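Local structure of gentamicin resistance protein (Enterococcus gallinarum, 6CTZ) at residues A[229-232]-A[238-241]; A[108-113]-A[243-248]; A[165-170]-A[290-295]; A[173-176]-A[181-184]. The protein probably phosphorylates aminoglycoside antibiotics such as kanamycin at the 2''-hydroxyl with a guanosine nucleotide as phosphate donor, thereby giving resistance to gentamicin and its relatives. The protein carries 2 engineered substitutions. All blocks are in the same frame, centred on the assembly; numbering follows the deposited sequence. Where two conformers were deposited one is given.

Contact 1: A[229-232]-A[238-241]. With KAN (kanamycin a), chain E.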
loop_
_atom_site.group_PDB
_atom_site.type_symbol
_atom_site.label_atom_id
_atom_site.label_comp_id
_atom_site.label_asym_id
_atom_site.label_seq_id
_atom_site.Cartn_x
_atom_site.Cartn_y
_atom_site.Cartn_z
ATOM N N TYR A 229 -6.290 0.288 4.275
ATOM C CA TYR A 229 -6.901 0.835 3.067
ATOM C C TYR A 229 -8.110 0.048 2.603
ATOM O O TYR A 229 -8.948 0.596 1.876
ATOM C CB TYR A 229 -5.870 1.035 1.946
ATOM C CG TYR A 229 -4.744 1.928 2.409
ATOM C CD1 TYR A 229 -4.981 3.252 2.763
ATOM C CD2 TYR A 229 -3.446 1.440 2.524
ATOM C CE1 TYR A 229 -3.965 4.061 3.233
ATOM C CE2 TYR A 229 -2.420 2.247 2.989
ATOM C CZ TYR A 229 -2.689 3.555 3.347
ATOM O OH TYR A 229 -1.677 4.357 3.809
ATOM N N LEU A 230 -8.255 -1.205 3.033
ATOM C CA LEU A 230 -9.549 -1.855 2.879
ATOM C C LEU A 230 -10.625 -1.051 3.603
ATOM O O LEU A 230 -11.706 -0.795 3.059
ATOM C CB LEU A 230 -9.490 -3.300 3.391
ATOM C CG LEU A 230 -8.551 -4.232 2.620
ATOM C CD1 LEU A 230 -8.705 -5.669 3.103
ATOM C CD2 LEU A 230 -8.732 -4.129 1.111
ATOM N N LEU A 231 -10.339 -0.627 4.834
ATOM C CA LEU A 231 -11.325 0.145 5.577
ATOM C C LEU A 231 -11.519 1.526 4.957
ATOM O O LEU A 231 -12.653 1.961 4.718
ATOM C CB LEU A 231 -10.909 0.248 7.043
ATOM C CG LEU A 231 -11.918 0.951 7.967
ATOM C CD1 LEU A 231 -13.299 0.309 7.873
ATOM C CD2 LEU A 231 -11.436 0.962 9.416
ATOM N N GLU A 232 -10.419 2.216 4.660
ATOM C CA GLU A 232 -10.503 3.588 4.169
ATOM C C GLU A 232 -11.131 3.647 2.779
ATOM O O GLU A 232 -11.963 4.525 2.502
ATOM C CB GLU A 232 -9.095 4.193 4.169
ATOM C CG GLU A 232 -8.978 5.669 3.876
ATOM C CD GLU A 232 -7.536 6.145 3.986
ATOM O OE1 GLU A 232 -6.915 5.974 5.067
ATOM O OE2 GLU A 232 -7.017 6.668 2.983
ATOM N N PHE A 238 -17.192 -4.323 3.511
ATOM C CA PHE A 238 -16.283 -5.200 2.782
ATOM C C PHE A 238 -15.135 -5.653 3.669
ATOM O O PHE A 238 -14.741 -6.828 3.644
ATOM C CB PHE A 238 -15.745 -4.489 1.542
ATOM C CG PHE A 238 -14.793 -5.327 0.752
ATOM C CD1 PHE A 238 -15.270 -6.279 -0.138
ATOM C CD2 PHE A 238 -13.424 -5.188 0.916
ATOM C CE1 PHE A 238 -14.399 -7.062 -0.861
ATOM C CE2 PHE A 238 -12.552 -5.974 0.191
ATOM C CZ PHE A 238 -13.045 -6.915 -0.694
ATOM N N THR A 239 -14.581 -4.732 4.461
ATOM C CA THR A 239 -13.477 -5.087 5.341
ATOM C C THR A 239 -13.886 -6.184 6.314
ATOM O O THR A 239 -13.124 -7.131 6.550
ATOM C CB THR A 239 -12.991 -3.837 6.077
ATOM O OG1 THR A 239 -12.509 -2.888 5.120
ATOM C CG2 THR A 239 -11.874 -4.169 7.029
ATOM N N ARG A 240 -15.097 -6.083 6.872
ATOM C CA ARG A 240 -15.578 -7.110 7.792
ATOM C C ARG A 240 -15.744 -8.455 7.097
ATOM O O ARG A 240 -15.562 -9.500 7.730
ATOM C CB ARG A 240 -16.892 -6.659 8.430
ATOM C CG ARG A 240 -16.705 -5.631 9.528
ATOM C CD ARG A 240 -18.050 -5.093 10.019
ATOM N NE ARG A 240 -17.913 -4.240 11.199
ATOM C CZ ARG A 240 -17.934 -4.693 12.451
ATOM N NH1 ARG A 240 -18.082 -5.990 12.689
ATOM N NH2 ARG A 240 -17.785 -3.847 13.462
ATOM N N GLN A 241 -16.091 -8.453 5.801
ATOM C CA GLN A 241 -16.173 -9.698 5.039
ATOM C C GLN A 241 -14.802 -10.352 4.905
ATOM O O GLN A 241 -14.677 -11.572 5.048
ATOM C CB GLN A 241 -16.734 -9.433 3.640
ATOM C CG GLN A 241 -18.190 -9.027 3.546
ATOM C CD GLN A 241 -18.615 -8.830 2.095
ATOM O OE1 GLN A 241 -18.573 -7.716 1.567
ATOM N NE2 GLN A 241 -19.004 -9.919 1.438
HETATM C C1 KAN E . -4.921 9.346 0.815
HETATM C C2 KAN E . -5.786 9.923 1.937
HETATM C C3 KAN E . -7.248 9.796 1.564
HETATM C C4 KAN E . -7.452 10.551 0.260
HETATM C C5 KAN E . -6.554 9.997 -0.843
HETATM C C6 KAN E . -6.683 10.801 -2.133
HETATM C C7 KAN E . -2.889 4.587 -0.326
HETATM C C8 KAN E . -2.131 5.911 -0.314
HETATM C C9 KAN E . -2.927 6.966 0.462
HETATM C C10 KAN E . -4.338 7.141 -0.101
HETATM C C11 KAN E . -5.059 5.792 -0.166
HETATM C C12 KAN E . -4.259 4.770 -0.965
HETATM C C13 KAN E . 0.190 6.544 0.024
HETATM C C14 KAN E . 1.519 5.808 -0.038
HETATM C C15 KAN E . 1.773 5.139 1.317
HETATM C C16 KAN E . 1.726 6.188 2.422
HETATM C C17 KAN E . 0.416 6.950 2.352
HETATM C C18 KAN E . 0.430 8.079 3.370
HETATM N N1 KAN E . -5.761 10.247 -3.108
HETATM N N2 KAN E . -6.386 5.930 -0.757
HETATM N N3 KAN E . -2.107 3.584 -1.048
HETATM N N4 KAN E . 3.049 4.437 1.361
HETATM O O5 KAN E . -5.174 9.945 -0.460
HETATM O O6 KAN E . -5.523 9.199 3.142
HETATM O O7 KAN E . -8.085 10.351 2.584
HETATM O O8 KAN E . -8.821 10.433 -0.133
HETATM O O9 KAN E . -5.147 7.934 0.770
HETATM O O10 KAN E . -2.248 8.229 0.369
HETATM O O11 KAN E . -0.869 5.632 0.309
HETATM O O12 KAN E . 0.255 7.517 1.063
HETATM O O13 KAN E . 1.458 4.869 -1.114
HETATM O O14 KAN E . 1.819 5.592 3.727
HETATM O O15 KAN E . -0.811 8.789 3.302
#

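Contact 2: A[108-113]-A[243-248]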
loop_
_atom_site.group_PDB
_atom_site.type_symbol
_atom_site.label_atom_id
_atom_site.label_comp_id
_atom_site.label_asym_id
_atom_site.label_seq_id
_atom_site.Cartn_x
_atom_site.Cartn_y
_atom_site.Cartn_z
ATOM N N ALA A 108 -19.645 -10.540 -6.640
ATOM C CA ALA A 108 -18.275 -10.159 -6.963
ATOM C C ALA A 108 -17.528 -9.705 -5.719
ATOM O O ALA A 108 -16.367 -10.079 -5.516
ATOM C CB ALA A 108 -18.263 -9.059 -8.026
ATOM N N LYS A 109 -18.172 -8.892 -4.877
ATOM C CA LYS A 109 -17.513 -8.458 -3.651
ATOM C C LYS A 109 -17.205 -9.640 -2.750
ATOM O O LYS A 109 -16.142 -9.685 -2.128
ATOM C CB LYS A 109 -18.343 -7.407 -2.915
ATOM C CG LYS A 109 -18.344 -6.061 -3.626
ATOM C CD LYS A 109 -18.940 -4.962 -2.775
ATOM C CE LYS A 109 -20.388 -5.263 -2.416
ATOM N NZ LYS A 109 -21.017 -4.109 -1.720
ATOM N N ASP A 110 -18.117 -10.612 -2.672
ATOM C CA ASP A 110 -17.882 -11.796 -1.854
ATOM C C ASP A 110 -16.652 -12.555 -2.343
ATOM O O ASP A 110 -15.778 -12.923 -1.550
ATOM C CB ASP A 110 -19.143 -12.668 -1.870
ATOM C CG ASP A 110 -18.995 -13.950 -1.086
ATOM O OD1 ASP A 110 -18.512 -13.900 0.050
ATOM O OD2 ASP A 110 -19.431 -15.012 -1.592
ATOM N N ARG A 111 -16.546 -12.767 -3.660
ATOM C CA ARG A 111 -15.395 -13.489 -4.202
ATOM C C ARG A 111 -14.104 -12.699 -4.016
ATOM O O ARG A 111 -13.058 -13.273 -3.688
ATOM C CB ARG A 111 -15.618 -13.834 -5.677
ATOM C CG ARG A 111 -16.879 -14.628 -5.958
ATOM C CD ARG A 111 -16.980 -15.877 -5.094
ATOM N NE ARG A 111 -15.896 -16.827 -5.334
ATOM C CZ ARG A 111 -15.780 -17.995 -4.706
ATOM N NH1 ARG A 111 -16.682 -18.358 -3.797
ATOM N NH2 ARG A 111 -14.764 -18.801 -4.982
ATOM N N LEU A 112 -14.158 -11.380 -4.216
ATOM C CA LEU A 112 -12.974 -10.556 -3.984
ATOM C C LEU A 112 -12.544 -10.611 -2.528
ATOM O O LEU A 112 -11.350 -10.702 -2.234
ATOM C CB LEU A 112 -13.250 -9.112 -4.394
ATOM C CG LEU A 112 -13.322 -8.859 -5.897
ATOM C CD1 LEU A 112 -13.891 -7.481 -6.157
ATOM C CD2 LEU A 112 -11.945 -8.997 -6.558
ATOM N N ALA A 113 -13.506 -10.564 -1.598
ATOM C CA ALA A 113 -13.172 -10.642 -0.176
ATOM C C ALA A 113 -12.491 -11.961 0.159
ATOM O O ALA A 113 -11.505 -11.989 0.907
ATOM C CB ALA A 113 -14.432 -10.469 0.678
ATOM N N MET A 243 -12.276 -9.904 6.978
ATOM C CA MET A 243 -11.932 -10.360 8.323
ATOM C C MET A 243 -12.621 -11.674 8.657
ATOM O O MET A 243 -12.016 -12.566 9.263
ATOM C CB MET A 243 -12.324 -9.294 9.343
ATOM C CG MET A 243 -11.461 -8.050 9.246
ATOM S SD MET A 243 -12.090 -6.743 10.304
ATOM C CE MET A 243 -10.706 -5.598 10.168
ATOM N N ALA A 244 -13.887 -11.821 8.264
ATOM C CA ALA A 244 -14.598 -13.057 8.561
ATOM C C ALA A 244 -13.958 -14.236 7.840
ATOM O O ALA A 244 -13.725 -15.292 8.439
ATOM C CB ALA A 244 -16.072 -12.914 8.195
ATOM N N TYR A 245 -13.652 -14.074 6.549
ATOM C CA TYR A 245 -13.030 -15.172 5.814
ATOM C C TYR A 245 -11.667 -15.522 6.392
ATOM O O TYR A 245 -11.237 -16.679 6.322
ATOM C CB TYR A 245 -12.910 -14.825 4.330
ATOM C CG TYR A 245 -14.140 -15.131 3.507
ATOM C CD1 TYR A 245 -14.761 -16.371 3.601
ATOM C CD2 TYR A 245 -14.665 -14.195 2.618
ATOM C CE1 TYR A 245 -15.875 -16.672 2.836
ATOM C CE2 TYR A 245 -15.776 -14.485 1.848
ATOM C CZ TYR A 245 -16.378 -15.725 1.959
ATOM O OH TYR A 245 -17.485 -16.026 1.191
ATOM N N ARG A 246 -10.981 -14.545 6.974
ATOM C CA ARG A 246 -9.704 -14.826 7.619
ATOM C C ARG A 246 -9.856 -15.421 9.009
ATOM O O ARG A 246 -8.852 -15.859 9.587
ATOM C CB ARG A 246 -8.836 -13.571 7.697
ATOM C CG ARG A 246 -8.332 -13.127 6.349
ATOM C CD ARG A 246 -7.320 -12.014 6.436
ATOM N NE ARG A 246 -6.028 -12.470 6.945
ATOM C CZ ARG A 246 -5.083 -11.646 7.381
ATOM N NH1 ARG A 246 -5.312 -10.342 7.376
ATOM N NH2 ARG A 246 -3.915 -12.114 7.816
ATOM N N GLY A 247 -11.066 -15.474 9.552
ATOM C CA GLY A 247 -11.244 -16.057 10.867
ATOM C C GLY A 247 -10.814 -15.151 11.990
ATOM O O GLY A 247 -10.467 -15.636 13.072
ATOM N N GLU A 248 -10.798 -13.842 11.762
ATOM C CA GLU A 248 -10.529 -12.914 12.847
ATOM C C GLU A 248 -11.606 -13.055 13.916
ATOM O O GLU A 248 -12.739 -13.465 13.642
ATOM C CB GLU A 248 -10.522 -11.480 12.323
ATOM C CG GLU A 248 -9.536 -11.196 11.188
ATOM C CD GLU A 248 -8.074 -11.122 11.608
ATOM O OE1 GLU A 248 -7.730 -11.405 12.779
ATOM O OE2 GLU A 248 -7.255 -10.756 10.743
#

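Contact 3: A[165-170]-A[290-295]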
loop_
_atom_site.group_PDB
_atom_site.type_symbol
_atom_site.label_atom_id
_atom_site.label_comp_id
_atom_site.label_asym_id
_atom_site.label_seq_id
_atom_site.Cartn_x
_atom_site.Cartn_y
_atom_site.Cartn_z
ATOM N N ARG A 165 -7.287 19.043 17.723
ATOM C CA ARG A 165 -6.097 18.573 18.428
ATOM C C ARG A 165 -6.473 17.618 19.554
ATOM O O ARG A 165 -5.839 16.570 19.723
ATOM C CB ARG A 165 -5.297 19.755 18.983
ATOM C CG ARG A 165 -4.022 19.325 19.703
ATOM C CD ARG A 165 -3.244 20.519 20.217
ATOM N NE ARG A 165 -3.888 21.131 21.371
ATOM C CZ ARG A 165 -3.647 22.369 21.789
ATOM N NH1 ARG A 165 -2.788 23.149 21.132
ATOM N NH2 ARG A 165 -4.281 22.837 22.852
ATOM N N ASP A 166 -7.508 17.965 20.328
ATOM C CA ASP A 166 -7.962 17.089 21.403
ATOM C C ASP A 166 -8.379 15.729 20.862
ATOM O O ASP A 166 -8.086 14.696 21.472
ATOM C CB ASP A 166 -9.135 17.727 22.154
ATOM C CG ASP A 166 -8.758 19.016 22.873
ATOM O OD1 ASP A 166 -7.553 19.273 23.088
ATOM O OD2 ASP A 166 -9.684 19.773 23.232
ATOM N N TYR A 167 -9.073 15.713 19.720
ATOM C CA TYR A 167 -9.459 14.455 19.084
ATOM C C TYR A 167 -8.235 13.631 18.702
ATOM O O TYR A 167 -8.164 12.433 18.992
ATOM C CB TYR A 167 -10.322 14.740 17.854
ATOM C CG TYR A 167 -10.531 13.549 16.951
ATOM C CD1 TYR A 167 -11.428 12.551 17.294
ATOM C CD2 TYR A 167 -9.827 13.420 15.754
ATOM C CE1 TYR A 167 -11.626 11.449 16.469
ATOM C CE2 TYR A 167 -10.019 12.323 14.924
ATOM C CZ TYR A 167 -10.923 11.342 15.288
ATOM O OH TYR A 167 -11.123 10.250 14.479
ATOM N N LEU A 168 -7.251 14.255 18.052
ATOM C CA LEU A 168 -6.071 13.505 17.647
ATOM C C LEU A 168 -5.303 12.965 18.846
ATOM O O LEU A 168 -4.813 11.833 18.813
ATOM C CB LEU A 168 -5.171 14.352 16.750
ATOM C CG LEU A 168 -5.708 14.625 15.346
ATOM C CD1 LEU A 168 -4.710 15.474 14.593
ATOM C CD2 LEU A 168 -5.977 13.325 14.593
ATOM N N THR A 169 -5.155 13.762 19.906
ATOM C CA THR A 169 -4.476 13.260 21.095
ATOM C C THR A 169 -5.209 12.059 21.678
ATOM O O THR A 169 -4.581 11.080 22.105
ATOM C CB THR A 169 -4.362 14.376 22.131
ATOM O OG1 THR A 169 -3.591 15.449 21.579
ATOM C CG2 THR A 169 -3.694 13.861 23.399
ATOM N N LEU A 170 -6.544 12.115 21.695
ATOM C CA LEU A 170 -7.349 10.989 22.158
ATOM C C LEU A 170 -7.076 9.743 21.326
ATOM O O LEU A 170 -6.919 8.646 21.869
ATOM C CB LEU A 170 -8.829 11.358 22.073
ATOM C CG LEU A 170 -9.827 10.222 22.314
ATOM C CD1 LEU A 170 -9.733 9.668 23.731
ATOM C CD2 LEU A 170 -11.235 10.689 22.001
ATOM N N GLU A 290 -10.696 16.603 9.735
ATOM C CA GLU A 290 -12.014 16.975 10.245
ATOM C C GLU A 290 -13.053 15.911 9.913
ATOM O O GLU A 290 -13.894 15.573 10.752
ATOM C CB GLU A 290 -12.427 18.336 9.682
ATOM C CG GLU A 290 -11.489 19.478 10.070
ATOM C CD GLU A 290 -11.912 20.813 9.484
ATOM O OE1 GLU A 290 -12.132 21.764 10.262
ATOM O OE2 GLU A 290 -12.024 20.912 8.244
ATOM N N GLU A 291 -12.991 15.351 8.702
ATOM C CA GLU A 291 -13.939 14.309 8.317
ATOM C C GLU A 291 -13.718 13.025 9.111
ATOM O O GLU A 291 -14.680 12.328 9.449
ATOM C CB GLU A 291 -13.849 14.040 6.816
ATOM C CG GLU A 291 -14.190 15.252 5.967
ATOM C CD GLU A 291 -14.195 14.951 4.482
ATOM O OE1 GLU A 291 -14.864 15.691 3.729
ATOM O OE2 GLU A 291 -13.534 13.976 4.065
ATOM N N ASP A 292 -12.459 12.690 9.409
ATOM C CA ASP A 292 -12.178 11.516 10.232
ATOM C C ASP A 292 -12.859 11.631 11.593
ATOM O O ASP A 292 -13.499 10.682 12.066
ATOM C CB ASP A 292 -10.666 11.359 10.394
ATOM C CG ASP A 292 -10.277 10.027 10.995
ATOM O OD1 ASP A 292 -10.319 9.016 10.268
ATOM O OD2 ASP A 292 -9.909 9.987 12.188
ATOM N N LYS A 293 -12.740 12.798 12.236
ATOM C CA LYS A 293 -13.389 13.005 13.526
ATOM C C LYS A 293 -14.903 12.929 13.396
ATOM O O LYS A 293 -15.574 12.286 14.212
ATOM C CB LYS A 293 -12.962 14.352 14.109
ATOM C CG LYS A 293 -13.659 14.721 15.411
ATOM C CD LYS A 293 -13.137 16.046 15.950
ATOM C CE LYS A 293 -13.740 16.386 17.308
ATOM N NZ LYS A 293 -15.197 16.691 17.225
ATOM N N ALA A 294 -15.460 13.569 12.364
ATOM C CA ALA A 294 -16.908 13.571 12.191
ATOM C C ALA A 294 -17.438 12.171 11.913
ATOM O O ALA A 294 -18.527 11.809 12.374
ATOM C CB ALA A 294 -17.300 14.536 11.072
ATOM N N ASN A 295 -16.678 11.362 11.172
ATOM C CA ASN A 295 -17.138 10.015 10.848
ATOM C C ASN A 295 -17.117 9.094 12.061
ATOM O O ASN A 295 -17.979 8.217 12.184
ATOM C CB ASN A 295 -16.294 9.417 9.723
ATOM C CG ASN A 295 -16.558 10.076 8.382
ATOM O OD1 ASN A 295 -17.565 10.762 8.200
ATOM N ND2 ASN A 295 -15.656 9.865 7.432
#

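Contact 4: A[173-176]-A[181-184]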
loop_
_atom_site.group_PDB
_atom_site.type_symbol
_atom_site.label_atom_id
_atom_site.label_comp_id
_atom_site.label_asym_id
_atom_site.label_seq_id
_atom_site.Cartn_x
_atom_site.Cartn_y
_atom_site.Cartn_z
ATOM N N GLN A 173 -3.588 8.407 22.071
ATOM C CA GLN A 173 -3.549 7.782 23.388
ATOM C C GLN A 173 -4.358 6.490 23.426
ATOM O O GLN A 173 -3.948 5.523 24.079
ATOM C CB GLN A 173 -3.995 8.764 24.470
ATOM C CG GLN A 173 -2.999 9.893 24.699
ATOM C CD GLN A 173 -1.560 9.405 24.717
ATOM O OE1 GLN A 173 -0.807 9.621 23.767
ATOM N NE2 GLN A 173 -1.176 8.734 25.797
ATOM N N SER A 174 -5.492 6.439 22.723
ATOM C CA SER A 174 -6.284 5.213 22.706
ATOM C C SER A 174 -5.501 4.055 22.100
ATOM O O SER A 174 -5.610 2.910 22.560
ATOM C CB SER A 174 -7.598 5.441 21.959
ATOM O OG SER A 174 -8.464 6.272 22.715
ATOM N N TYR A 175 -4.700 4.330 21.072
ATOM C CA TYR A 175 -3.833 3.288 20.538
ATOM C C TYR A 175 -2.713 2.966 21.520
ATOM O O TYR A 175 -2.531 1.807 21.912
ATOM C CB TYR A 175 -3.257 3.701 19.177
ATOM C CG TYR A 175 -2.212 2.727 18.678
ATOM C CD1 TYR A 175 -2.583 1.540 18.057
ATOM C CD2 TYR A 175 -0.860 2.974 18.868
ATOM C CE1 TYR A 175 -1.633 0.633 17.621
ATOM C CE2 TYR A 175 0.095 2.076 18.447
ATOM C CZ TYR A 175 -0.293 0.910 17.813
ATOM O OH TYR A 175 0.656 0.008 17.385
ATOM N N MET A 176 -1.967 3.992 21.946
ATOM C CA MET A 176 -0.705 3.760 22.643
ATOM C C MET A 176 -0.894 3.100 24.004
ATOM O O MET A 176 -0.024 2.336 24.438
ATOM C CB MET A 176 0.077 5.070 22.786
ATOM C CG MET A 176 0.593 5.636 21.462
ATOM S SD MET A 176 1.856 4.639 20.623
ATOM C CE MET A 176 3.024 4.368 21.947
ATOM N N TYR A 181 -4.136 -3.347 21.381
ATOM C CA TYR A 181 -3.780 -2.804 20.074
ATOM C C TYR A 181 -2.288 -2.858 19.795
ATOM O O TYR A 181 -1.892 -3.090 18.654
ATOM C CB TYR A 181 -4.237 -1.346 19.937
ATOM C CG TYR A 181 -5.705 -1.130 20.168
ATOM C CD1 TYR A 181 -6.651 -2.038 19.701
ATOM C CD2 TYR A 181 -6.147 -0.019 20.872
ATOM C CE1 TYR A 181 -8.009 -1.836 19.928
ATOM C CE2 TYR A 181 -7.493 0.189 21.104
ATOM C CZ TYR A 181 -8.417 -0.725 20.632
ATOM O OH TYR A 181 -9.758 -0.524 20.857
ATOM N N THR A 182 -1.441 -2.626 20.802
ATOM C CA THR A 182 -0.020 -2.421 20.544
ATOM C C THR A 182 0.789 -3.710 20.491
ATOM O O THR A 182 1.877 -3.713 19.902
ATOM C CB THR A 182 0.599 -1.481 21.585
ATOM O OG1 THR A 182 0.496 -2.070 22.885
ATOM C CG2 THR A 182 -0.098 -0.126 21.582
ATOM N N ARG A 183 0.297 -4.795 21.081
ATOM C CA ARG A 183 1.015 -6.065 21.060
ATOM C C ARG A 183 0.524 -6.914 19.891
ATOM O O ARG A 183 -0.684 -7.042 19.671
ATOM C CB ARG A 183 0.836 -6.810 22.382
ATOM C CG ARG A 183 1.402 -6.058 23.581
ATOM C CD ARG A 183 1.401 -6.911 24.843
ATOM N NE ARG A 183 2.203 -8.121 24.676
ATOM C CZ ARG A 183 3.483 -8.228 25.017
ATOM N NH1 ARG A 183 4.122 -7.198 25.559
ATOM N NH2 ARG A 183 4.126 -9.370 24.821
ATOM N N TYR A 184 1.462 -7.475 19.134
ATOM C CA TYR A 184 1.102 -8.297 17.988
ATOM C C TYR A 184 2.238 -9.268 17.700
ATOM O O TYR A 184 3.368 -9.085 18.160
ATOM C CB TYR A 184 0.787 -7.438 16.752
ATOM C CG TYR A 184 1.934 -6.552 16.293
ATOM C CD1 TYR A 184 2.882 -7.025 15.394
ATOM C CD2 TYR A 184 2.069 -5.248 16.762
ATOM C CE1 TYR A 184 3.930 -6.227 14.971
ATOM C CE2 TYR A 184 3.117 -4.440 16.344
ATOM C CZ TYR A 184 4.043 -4.935 15.448
ATOM O OH TYR A 184 5.097 -4.147 15.023
HETATM O O HOH W 1 -0.212 -2.392 16.599
HETATM O O HOH W 2 0.021 -0.333 24.978
#

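Contact 1: A[229-232]-A[238-241]
Helices 228-234 and 236-246 come closest where the CA atoms of L230 and T239 lie 5.7 Å apart, near enough for a threonine hydroxyl to meet backbone. The first helix widens into a pi-type turn at 230-232, and the T239 side chain sets out toward it. T239 OG1 sits 3.0 Å from L230 O and 3.1 Å from L231 N, yet neither approach is a hydrogen bond, because the angles are poor; the hydroxyl is bonded instead to the carbonyl of G235, four residues earlier and just ahead of the helix. L230 CB completes this close fit at 3.5 Å from T239 OG1. Beside it, L230 CD2 meets the edge of the F238 ring at CE2, 4.3 Å away and near the ring plane.

On the far side of helix 228-234 lies kanamycin. Its C7 stands 3.7 Å above the plane of the Y229 ring, over the centre, while Y229 OH is hydrogen-bonded to D265. The E232 side chain, extended beyond CG, brings OE2 to 2.9 Å from kanamycin O6. The same short helix thus packs against helix 236-246 and lines the aminoglycoside pocket of this kinase-like phosphotransferase.

Contact 2: A[108-113]-A[243-248]
D110 and Y245 cross at about a right angle, the tyrosine reaching over from helix 236-246 so that its hydroxyl meets the carboxylate of helix 106-125. The carboxylate and the ring are nevertheless only 28° from coplanar. Y245 OH donates to D110 OD1 at 2.6 Å, meeting that oxygen on its syn side and 20° out of the carboxylate plane. OD1 also lies close to the ring plane at its edge, 3.3 Å from Y245 CE2. The first torsion of D110, chi1 178°, carries the carboxylate toward helix 236-246. A short bond to a carboxylate of this kind would probably make the phenolic O-H strongly polarised.

Nearer the root of the ring, Y245 CD2 rests on A113, 4.2 Å from its CB and 4.0 Å from its C. Segments 130 residues apart, on two helices of the C-terminal lobe, are joined here just as helix 236-246 ends in a Schellman motif: G247 has positive phi, and E248 N returns to M243 O at 3.1 Å while G247 N returns to A244 O at 2.9 Å. Past this end, E248 OE2 is bonded to Y227 OH, and E248 belongs to a magnesium site seen in another structure of the protein, although no metal is bound at E248 in this model.

Contact 3: A[165-170]-A[290-295]
Y167 provides both kinds of interaction between segments 165-170 and 290-295, a hydrogen bond through its hydroxyl and face packing through its ring. In the polar part, Y167 OH donates to D292 OD2 at 2.6 Å. The hydroxyl comes from above the carboxylate, 42° out of its plane, while OD2 lies near the ring plane at its edge, and the two flat groups are turned 61° against each other. Both polar atoms have second partners: D292 OD2 is bonded to T263 OG1 of helix 251-276, and Y167 OH to N296 ND2, so the aspartate and the tyrosine are fixed in a small buried network.

The apolar part is a CH-pi contact. K293 CB stands 3.6 Å from the centroid of the Y167 ring, nearly on its normal, with K293 CA 3.5 Å from Y167 CZ and K293 CG 3.6 Å from Y167 CD1. The two side chains run past each other in opposite directions, so that K293 CD reaches back to Y167 CB at 3.6 Å before the chain bends away at chi4. In this protein the contact joins helices 162-176 and 279-296, with T263 of helix 251-276 alongside, within the helical C-terminal lobe.

Contact 4: A[173-176]-A[181-184]
S174 meets Y181 through its backbone: S174 O lies near the plane of the tyrosine ring, at its edge, 3.4 Å from Y181 CD2. The same carbonyl is hydrogen-bonded to H178 ND1, and the S174 hydroxyl to the carbonyl of L170.

Y175 follows as the main side chain. Placed with CG anti to its backbone N (chi1 172°), it reaches forward over the break that follows residue 176, with T182 CG2 over one face of the ring at 4.0 Å from the centroid, a CH-pi contact displaced toward the rim. T182 CG2 also presses against Y175 O, 3.1 Å away. Y181 CB touches Y175 CD1 at 3.8 Å, the two tyrosine side chains sliding past each other in opposite directions. This is a helix of the C-terminal lobe interrupted at 177-178 and continued, in much the same direction, by the short helix 179-182; Y175 extends the packing onto K142 and I145 of helix 141-155. The phenol adds a water bridge: Y175 OH donates to a water at 2.7 Å, which in turn donates to Y181 O.

M176 O is linked to T182 OG1 by a second water, which donates to M176 O at 2.7 Å and lies 2.8 Å from T182 OG1.

Contacts 1 and 2 share helix 236-246 and lie about 10 Å apart between centres; they touch where the F238 ring packs on the backbone of helix 106-125. Contacts 3 and 4 share helix 162-176, with centres about 17 Å apart. The two pairs are more distant, about 20 to 29 Å between centres, but helix 251-276 has side-chain neighbours in all four and so runs between them. Along the chain, contact 4 closes before contact 1 opens, contact 1 falls within the spans of both long-range contacts, and contacts 2 and 3 interlock because their segments alternate. Together they join helices of the C-terminal lobe; contact 1 alone of the four contributes residues to the kanamycin pocket.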